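PDB 4E6F: uncharacterized protein from Bacteroides ovatus, which is of unknown function but belongs to the DUF4468 family, whose domain has a TBP-like fold. Local coordinates for residues D43-W48 and V168-P173; L94-I99 and R116-E121. One frame throughout, in Å; residues are numbered along the deposited sequence. Where two conformers were deposited one is given.

Contact 1: D43-W48 and V168-P173; sequences DTMTKW and VAFGAP
Two helices of this TBP-like fold meet here, 38-54 through its middle and 149-169 through its C-terminal end. No hydrogen bond joins 43-48 to 168-173. The centre of the contact is a Met-aromatic pair. The methyl CE of the selenomethionine Met45 sits over one face of the Phe170 ring, 4.0 Å from the centroid and offset toward the rim. This is a CH-pi contact, with CE only 25° off the ring normal. The selenium itself lies oblique to the ring. Bends at chi2 (-68°) and chi3 (96°) fold the Met45 chain so that Met45 CE also touches Ala169 CB at 3.8 Å. The same Ala169 methyl packs against CD1 of Trp48. Thr44 CG2, anti to the backbone N, faces the other segment and rests 3.6 Å from Ala169 O. It also touches Phe170 CE1. Further out, Trp48 NE1 is hydrogen-bonded to Asp165, and its side chain touches Met162 and Val166. Cys108 of strand 107-119 touches both Met45 and Phe170. Behind Phe170 the helix ends in a Schellman motif, with Gly171 at positive phi and Gly171 N bonded to Val168 O. Thr44 OG1 turns back to bond Gln40 O of its own helix.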
ATOM      1  N   ASP A  43     -15.464   1.720 -13.097  1.00 18.43           N
ATOM      2  CA  ASP A  43     -16.252   0.556 -12.702  0.70 18.15           C
ATOM      3  C   ASP A  43     -15.359  -0.616 -12.327  1.00 21.18           C
ATOM      4  O   ASP A  43     -15.691  -1.354 -11.406  1.00 20.26           O
ATOM      5  CB  ASP A  43     -17.247   0.156 -13.793  0.70 20.18           C
ATOM      6  CG  ASP A  43     -18.317   1.204 -14.060  0.70 24.56           C
ATOM      7  OD1 ASP A  43     -18.616   2.007 -13.141  0.70 24.62           O
ATOM      8  OD2 ASP A  43     -18.878   1.198 -15.164  0.70 24.44           O
ATOM      9  N   THR A  44     -14.221  -0.799 -13.022  1.00 17.79           N
ATOM     10  CA  THR A  44     -13.304  -1.892 -12.673  1.00 17.53           C
ATOM     11  C   THR A  44     -12.702  -1.662 -11.293  1.00 18.85           C
ATOM     12  O   THR A  44     -12.547  -2.604 -10.503  1.00 17.71           O
ATOM     13  CB  THR A  44     -12.186  -1.998 -13.733  1.00 21.26           C
ATOM     14  OG1 THR A  44     -12.784  -2.223 -15.011  1.00 23.06           O
ATOM     15  CG2 THR A  44     -11.185  -3.108 -13.433  1.00 21.34           C
HETATM   16  N   MSE A  45     -12.340  -0.401 -11.023  1.00 16.66           N
HETATM   17  CA  MSE A  45     -11.686  -0.023  -9.765  1.00 14.55           C
HETATM   18  C   MSE A  45     -12.656  -0.031  -8.566  1.00 17.55           C
HETATM   19  O   MSE A  45     -12.234  -0.402  -7.456  1.00 16.68           O
HETATM   20  CB  MSE A  45     -10.973   1.309  -9.928  1.00 14.07           C
HETATM   21  CG  MSE A  45      -9.699   1.164 -10.784  1.00 15.55           C
HETATM   22 SE   MSE A  45      -8.315   0.099  -9.807  0.75 20.18          SE
HETATM   23  CE  MSE A  45      -8.636  -1.704 -10.570  1.00 17.93           C
ATOM     24  N   THR A  46     -13.950   0.333  -8.775  1.00 15.67           N
ATOM     25  CA  THR A  46     -14.885   0.268  -7.640  0.50 15.07           C
ATOM     26  C   THR A  46     -15.083  -1.200  -7.255  1.00 18.45           C
ATOM     27  O   THR A  46     -15.045  -1.513  -6.053  1.00 17.33           O
ATOM     28  CB  THR A  46     -16.216   0.983  -7.909  0.50 20.68           C
ATOM     29  OG1 THR A  46     -16.784   0.490  -9.111  0.50 20.11           O
ATOM     30  CG2 THR A  46     -16.083   2.492  -7.957  0.50 20.43           C
ATOM     31  N   LYS A  47     -15.256  -2.107  -8.253  1.00 16.97           N
ATOM     32  CA  LYS A  47     -15.423  -3.529  -7.967  0.50 17.57           C
ATOM     33  C   LYS A  47     -14.159  -4.079  -7.307  1.00 19.77           C
ATOM     34  O   LYS A  47     -14.245  -4.804  -6.317  1.00 20.17           O
ATOM     35  CB  LYS A  47     -15.760  -4.316  -9.247  0.50 20.25           C
ATOM     36  CG  LYS A  47     -17.199  -4.138  -9.707  0.50 31.06           C
ATOM     37  N   TRP A  48     -12.983  -3.718  -7.828  1.00 16.68           N
ATOM     38  CA  TRP A  48     -11.740  -4.204  -7.232  1.00 17.29           C
ATOM     39  C   TRP A  48     -11.609  -3.733  -5.778  1.00 19.26           C
ATOM     40  O   TRP A  48     -11.341  -4.549  -4.883  1.00 18.28           O
ATOM     41  CB  TRP A  48     -10.505  -3.755  -8.032  1.00 16.27           C
ATOM     42  CG  TRP A  48      -9.230  -3.998  -7.272  1.00 16.93           C
ATOM     43  CD1 TRP A  48      -8.622  -5.202  -7.063  1.00 20.03           C
ATOM     44  CD2 TRP A  48      -8.520  -3.043  -6.464  1.00 16.02           C
ATOM     45  NE1 TRP A  48      -7.577  -5.062  -6.183  1.00 18.83           N
ATOM     46  CE2 TRP A  48      -7.486  -3.742  -5.802  1.00 18.43           C
ATOM     47  CE3 TRP A  48      -8.642  -1.654  -6.262  1.00 16.21           C
ATOM     48  CZ2 TRP A  48      -6.589  -3.110  -4.936  1.00 17.45           C
ATOM     49  CZ3 TRP A  48      -7.754  -1.024  -5.393  1.00 16.07           C
ATOM     50  CH2 TRP A  48      -6.762  -1.754  -4.720  1.00 16.14           C
ATOM     51  N   VAL A 168      -3.669  -7.105 -11.968  1.00 18.54           N
ATOM     52  CA  VAL A 168      -4.459  -8.328 -12.221  1.00 19.51           C
ATOM     53  C   VAL A 168      -5.935  -7.947 -12.483  1.00 21.93           C
ATOM     54  O   VAL A 168      -6.568  -8.514 -13.386  1.00 21.69           O
ATOM     55  CB  VAL A 168      -4.311  -9.357 -11.057  1.00 23.73           C
ATOM     56  CG1 VAL A 168      -5.263 -10.546 -11.224  1.00 24.55           C
ATOM     57  CG2 VAL A 168      -2.869  -9.843 -10.952  1.00 23.81           C
ATOM     58  N   ALA A 169      -6.468  -6.963 -11.728  1.00 18.06           N
ATOM     59  CA  ALA A 169      -7.839  -6.508 -11.969  1.00 17.99           C
ATOM     60  C   ALA A 169      -7.984  -5.927 -13.391  1.00 21.52           C
ATOM     61  O   ALA A 169      -9.072  -5.999 -13.974  1.00 21.87           O
ATOM     62  CB  ALA A 169      -8.243  -5.466 -10.936  1.00 17.98           C
ATOM     63  N   PHE A 170      -6.882  -5.366 -13.949  1.00 17.14           N
ATOM     64  CA  PHE A 170      -6.915  -4.811 -15.309  1.00 18.29           C
ATOM     65  C   PHE A 170      -6.553  -5.851 -16.372  1.00 25.93           C
ATOM     66  O   PHE A 170      -6.515  -5.508 -17.557  1.00 27.57           O
ATOM     67  CB  PHE A 170      -6.002  -3.573 -15.421  1.00 18.52           C
ATOM     68  CG  PHE A 170      -6.559  -2.322 -14.763  1.00 17.20           C
ATOM     69  CD1 PHE A 170      -7.803  -1.806 -15.142  1.00 19.49           C
ATOM     70  CD2 PHE A 170      -5.818  -1.631 -13.815  1.00 16.93           C
ATOM     71  CE1 PHE A 170      -8.314  -0.648 -14.542  1.00 19.04           C
ATOM     72  CE2 PHE A 170      -6.312  -0.451 -13.234  1.00 17.89           C
ATOM     73  CZ  PHE A 170      -7.559   0.029 -13.605  1.00 17.24           C
ATOM     74  N   GLY A 171      -6.337  -7.102 -15.967  1.00 21.70           N
ATOM     75  CA  GLY A 171      -6.116  -8.197 -16.916  1.00 22.55           C
ATOM     76  C   GLY A 171      -4.739  -8.808 -16.944  1.00 24.41           C
ATOM     77  O   GLY A 171      -4.523  -9.777 -17.683  1.00 25.60           O
ATOM     78  N   ALA A 172      -3.786  -8.275 -16.144  1.00 20.09           N
ATOM     79  CA  ALA A 172      -2.426  -8.821 -16.148  1.00 21.44           C
ATOM     80  C   ALA A 172      -2.406 -10.254 -15.584  1.00 26.08           C
ATOM     81  O   ALA A 172      -3.159 -10.546 -14.644  1.00 23.99           O
ATOM     82  CB  ALA A 172      -1.493  -7.932 -15.324  1.00 21.12           C
ATOM     83  N   PRO A 173      -1.565 -11.156 -16.125  1.00 26.20           N
ATOM     84  CA  PRO A 173      -1.465 -12.492 -15.511  1.00 27.12           C
ATOM     85  C   PRO A 173      -0.878 -12.379 -14.097  1.00 29.30           C
ATOM     86  O   PRO A 173       0.023 -11.559 -13.852  1.00 28.82           O
ATOM     87  CB  PRO A 173      -0.549 -13.259 -16.466  1.00 30.27           C
ATOM     88  CG  PRO A 173       0.248 -12.216 -17.178  1.00 34.67           C
ATOM     89  CD  PRO A 173      -0.614 -10.987 -17.251  1.00 28.74           C
TER

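Contact 2: L94-I99 and R116-E121; sequences LVNYQI and RFTYRE. With EDO (1,2-ethanediol), chain E.
Four backbone hydrogen bonds join strands 94-99 and 116-119, neighbours in the beta hairpin 90-104/107-119. Leu94 and Asn96 form hydrogen-bonded antiparallel pairs with Thr118 and Arg116. Asn96 N to Arg116 O is 2.9 Å, with 169° at the hydrogen, nearly along the C=O axis. Thr118 N instead meets Leu94 O from above the carbonyl plane. Between these pairs Val95 and Phe117 form a non-hydrogen-bonded pair, with Phe117 CA 3.3 Å from Leu94 O in a CA-H...O contact. On their face of the sheet the contact is apolar. Val95 CG2 lies 3.9 Å from Phe117 CE1, and the Phe117 ring also meets Trp151 edge-to-face. On the other face, Leu94 CB packs on Thr118 CB. There the Arg116 guanidinium stacks on the Asn96 amide, the planes 8° apart, with Asn96 CB 3.6 Å above the guanidinium centre. An alanine at Asn96 would keep CB but lose the amide, and would probably leave the guanidinium less firmly held. A 1,2-ethanediol, probably from the crystallisation liquor, lies beside the stack and donates from O2 to Tyr97 O. With no salt bridge between the segments, backbone bonds and flat stacking carry the polar side of this contact.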
ATOM      1  N   LEU A  94      -0.675  -4.002  13.465  1.00 15.78           N
ATOM      2  CA  LEU A  94      -1.890  -3.597  12.767  1.00 15.23           C
ATOM      3  C   LEU A  94      -1.467  -2.456  11.863  1.00 17.61           C
ATOM      4  O   LEU A  94      -0.540  -1.709  12.203  1.00 14.95           O
ATOM      5  CB  LEU A  94      -2.965  -3.128  13.770  1.00 15.93           C
ATOM      6  CG  LEU A  94      -4.388  -3.000  13.242  1.00 20.14           C
ATOM      7  CD1 LEU A  94      -5.007  -4.393  12.981  1.00 21.12           C
ATOM      8  CD2 LEU A  94      -5.255  -2.173  14.219  1.00 20.69           C
ATOM      9  N   VAL A  95      -2.118  -2.311  10.716  1.00 15.46           N
ATOM     10  CA  VAL A  95      -1.873  -1.180   9.841  1.00 14.34           C
ATOM     11  C   VAL A  95      -3.225  -0.618   9.451  1.00 15.42           C
ATOM     12  O   VAL A  95      -4.150  -1.389   9.213  1.00 15.52           O
ATOM     13  CB  VAL A  95      -0.992  -1.510   8.595  1.00 16.59           C
ATOM     14  CG1 VAL A  95      -1.675  -2.508   7.655  1.00 15.89           C
ATOM     15  CG2 VAL A  95      -0.603  -0.238   7.828  1.00 16.34           C
ATOM     16  N   ASN A  96      -3.346   0.711   9.424  1.00 13.61           N
ATOM     17  CA  ASN A  96      -4.526   1.414   8.919  1.00 13.38           C
ATOM     18  C   ASN A  96      -4.052   2.262   7.786  1.00 14.33           C
ATOM     19  O   ASN A  96      -2.951   2.823   7.849  1.00 13.60           O
ATOM     20  CB  ASN A  96      -5.223   2.247   9.977  1.00 14.04           C
ATOM     21  CG  ASN A  96      -6.014   1.409  10.947  1.00 22.27           C
ATOM     22  OD1 ASN A  96      -7.225   1.123  10.761  1.00 21.39           O
ATOM     23  ND2 ASN A  96      -5.336   0.968  11.988  1.00 15.02           N
ATOM     24  N   TYR A  97      -4.860   2.354   6.726  1.00 12.54           N
ATOM     25  CA  TYR A  97      -4.407   3.100   5.554  1.00 11.85           C
ATOM     26  C   TYR A  97      -5.596   3.614   4.748  1.00 13.80           C
ATOM     27  O   TYR A  97      -6.724   3.182   4.983  1.00 12.59           O
ATOM     28  CB  TYR A  97      -3.531   2.178   4.648  1.00 12.90           C
ATOM     29  CG  TYR A  97      -4.202   0.864   4.278  1.00 13.29           C
ATOM     30  CD1 TYR A  97      -5.104   0.792   3.211  1.00 14.06           C
ATOM     31  CD2 TYR A  97      -4.013  -0.281   5.052  1.00 14.46           C
ATOM     32  CE1 TYR A  97      -5.757  -0.400   2.896  1.00 14.08           C
ATOM     33  CE2 TYR A  97      -4.644  -1.492   4.727  1.00 14.63           C
ATOM     34  CZ  TYR A  97      -5.515  -1.540   3.648  1.00 16.08           C
ATOM     35  OH  TYR A  97      -6.163  -2.712   3.329  1.00 15.98           O
ATOM     36  N   GLN A  98      -5.324   4.460   3.745  1.00 11.67           N
ATOM     37  CA  GLN A  98      -6.333   4.883   2.795  1.00 11.15           C
ATOM     38  C   GLN A  98      -5.850   4.515   1.405  1.00 12.77           C
ATOM     39  O   GLN A  98      -4.657   4.648   1.106  1.00 12.28           O
ATOM     40  CB  GLN A  98      -6.566   6.395   2.904  1.00 11.08           C
ATOM     41  CG  GLN A  98      -7.593   6.916   1.887  1.00 11.94           C
ATOM     42  CD  GLN A  98      -7.999   8.352   2.145  1.00 11.96           C
ATOM     43  OE1 GLN A  98      -8.229   8.755   3.296  1.00 14.11           O
ATOM     44  NE2 GLN A  98      -8.115   9.128   1.057  1.00 12.70           N
ATOM     45  N   ILE A  99      -6.769   3.985   0.577  1.00 11.08           N
ATOM     46  CA  ILE A  99      -6.491   3.710  -0.843  1.00 10.14           C
ATOM     47  C   ILE A  99      -7.204   4.806  -1.610  1.00 13.30           C
ATOM     48  O   ILE A  99      -8.413   4.962  -1.430  1.00 12.95           O
ATOM     49  CB  ILE A  99      -6.996   2.328  -1.325  1.00 12.54           C
ATOM     50  CG1 ILE A  99      -6.575   1.209  -0.373  1.00 13.47           C
ATOM     51  CG2 ILE A  99      -6.503   2.063  -2.779  1.00 13.17           C
ATOM     52  CD1 ILE A  99      -7.245  -0.182  -0.734  1.00 15.66           C
ATOM     53  N   ARG A 116      -0.600   4.224   9.127  1.00 13.81           N
ATOM     54  CA  ARG A 116      -0.245   4.270  10.537  1.00 14.23           C
ATOM     55  C   ARG A 116      -0.315   2.873  11.103  1.00 16.47           C
ATOM     56  O   ARG A 116      -1.167   2.064  10.719  1.00 16.26           O
ATOM     57  CB  ARG A 116      -1.135   5.251  11.318  1.00 15.66           C
ATOM     58  CG  ARG A 116      -2.600   4.914  11.285  1.00 20.30           C
ATOM     59  CD  ARG A 116      -3.440   5.953  12.027  1.00 30.40           C
ATOM     60  NE  ARG A 116      -4.863   5.683  11.830  1.00 35.42           N
ATOM     61  CZ  ARG A 116      -5.570   4.825  12.557  1.00 47.60           C
ATOM     62  NH1 ARG A 116      -5.002   4.170  13.564  1.00 40.51           N
ATOM     63  NH2 ARG A 116      -6.848   4.612  12.280  1.00 37.92           N
ATOM     64  N   PHE A 117       0.578   2.605  12.033  1.00 14.51           N
ATOM     65  CA  PHE A 117       0.716   1.301  12.656  1.00 13.58           C
ATOM     66  C   PHE A 117       0.286   1.326  14.094  1.00 16.77           C
ATOM     67  O   PHE A 117       0.507   2.329  14.790  1.00 16.86           O
ATOM     68  CB  PHE A 117       2.185   0.864  12.603  1.00 14.18           C
ATOM     69  CG  PHE A 117       2.807   0.886  11.224  1.00 13.94           C
ATOM     70  CD1 PHE A 117       2.524  -0.119  10.296  1.00 15.38           C
ATOM     71  CD2 PHE A 117       3.673   1.912  10.850  1.00 14.53           C
ATOM     72  CE1 PHE A 117       3.086  -0.088   9.006  1.00 15.27           C
ATOM     73  CE2 PHE A 117       4.248   1.937   9.568  1.00 16.27           C
ATOM     74  CZ  PHE A 117       3.970   0.923   8.664  1.00 14.33           C
ATOM     75  N   THR A 118      -0.332   0.224  14.534  1.00 15.20           N
ATOM     76  CA  THR A 118      -0.715   0.012  15.932  1.00 15.52           C
ATOM     77  C   THR A 118      -0.072  -1.308  16.312  1.00 18.63           C
ATOM     78  O   THR A 118      -0.478  -2.377  15.837  1.00 18.44           O
ATOM     79  CB  THR A 118      -2.224   0.056  16.136  1.00 18.64           C
ATOM     80  OG1 THR A 118      -2.714   1.270  15.577  1.00 19.14           O
ATOM     81  CG2 THR A 118      -2.601  -0.019  17.622  1.00 18.82           C
ATOM     82  N   TYR A 119       0.946  -1.227  17.151  1.00 16.41           N
ATOM     83  CA  TYR A 119       1.771  -2.373  17.500  1.00 16.53           C
ATOM     84  C   TYR A 119       1.612  -2.748  18.964  1.00 19.92           C
ATOM     85  O   TYR A 119       1.721  -1.877  19.835  1.00 20.35           O
ATOM     86  CB  TYR A 119       3.237  -1.989  17.203  1.00 16.67           C
ATOM     87  CG  TYR A 119       4.242  -3.117  17.311  1.00 17.83           C
ATOM     88  CD1 TYR A 119       4.164  -4.233  16.476  1.00 19.08           C
ATOM     89  CD2 TYR A 119       5.347  -3.011  18.149  1.00 18.82           C
ATOM     90  CE1 TYR A 119       5.115  -5.248  16.538  1.00 19.13           C
ATOM     91  CE2 TYR A 119       6.312  -4.016  18.205  1.00 20.45           C
ATOM     92  CZ  TYR A 119       6.208  -5.113  17.371  1.00 19.98           C
ATOM     93  OH  TYR A 119       7.173  -6.094  17.417  1.00 20.91           O
ATOM     94  N   ARG A 120       1.353  -4.053  19.222  1.00 20.12           N
ATOM     95  CA  ARG A 120       1.182  -4.579  20.581  0.50 21.72           C
ATOM     96  C   ARG A 120       0.130  -3.740  21.335  1.00 25.78           C
ATOM     97  O   ARG A 120       0.334  -3.375  22.514  1.00 25.81           O
ATOM     98  CB  ARG A 120       2.536  -4.631  21.340  0.50 22.98           C
ATOM     99  CG  ARG A 120       3.689  -5.233  20.534  0.50 31.62           C
ATOM    100  CD  ARG A 120       4.132  -6.579  21.047  0.50 36.15           C
ATOM    101  NE  ARG A 120       4.949  -7.299  20.067  0.50 35.55           N
ATOM    102  CZ  ARG A 120       6.233  -7.600  20.237  0.50 41.73           C
ATOM    103  NH1 ARG A 120       6.866  -7.238  21.346  0.50 23.61           N
ATOM    104  NH2 ARG A 120       6.892  -8.268  19.299  0.50 25.79           N
ATOM    105  N   GLU A 121      -0.990  -3.416  20.622  1.00 25.70           N
ATOM    106  CA  GLU A 121      -2.187  -2.698  21.078  0.65 26.52           C
ATOM    107  C   GLU A 121      -1.972  -1.213  21.391  1.00 29.91           C
ATOM    108  O   GLU A 121      -2.840  -0.407  21.049  1.00 29.83           O
ATOM    109  CB  GLU A 121      -2.823  -3.366  22.316  0.65 29.12           C
ATOM    110  CG  GLU A 121      -3.442  -4.731  22.057  0.65 43.29           C
ATOM    111  CD  GLU A 121      -2.499  -5.920  22.095  0.65 68.25           C
ATOM    112  OE1 GLU A 121      -1.581  -5.938  22.946  0.65 65.37           O
ATOM    113  OE2 GLU A 121      -2.716  -6.865  21.302  0.65 65.34           O
TER
HETATM  114  C1  EDO E 403      -6.338   5.646   8.162  1.00 32.18           C
HETATM  115  O1  EDO E 403      -5.989   5.812   6.795  1.00 31.55           O
HETATM  116  C2  EDO E 403      -7.696   4.905   8.278  1.00 28.64           C
HETATM  117  O2  EDO E 403      -7.627   3.604   7.685  1.00 26.00           O

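Contact 1 joins two helices distant in sequence, while contact 2 joins adjacent strands of one hairpin. Their centres are 25 Å apart, on opposite sides of the chain's centre. Both are partly buried. Contact 1 is held by van der Waals packing, mostly between side chains, with no hydrogen bond across its segments. Contact 2 is built on backbone hydrogen bonds, with a buried apolar face and a more exposed face bearing a charged group. The same elements link them. Helix 149-169 supplies part of contact 1 and also covers Phe117 and Ile99. Strand 107-119 supplies part of contact 2 and reaches contact 1 through Cys108. Trp48 CZ3 touches Ile99 CG2 at 4.2 Å, so the helix layer and the sheet pack directly together.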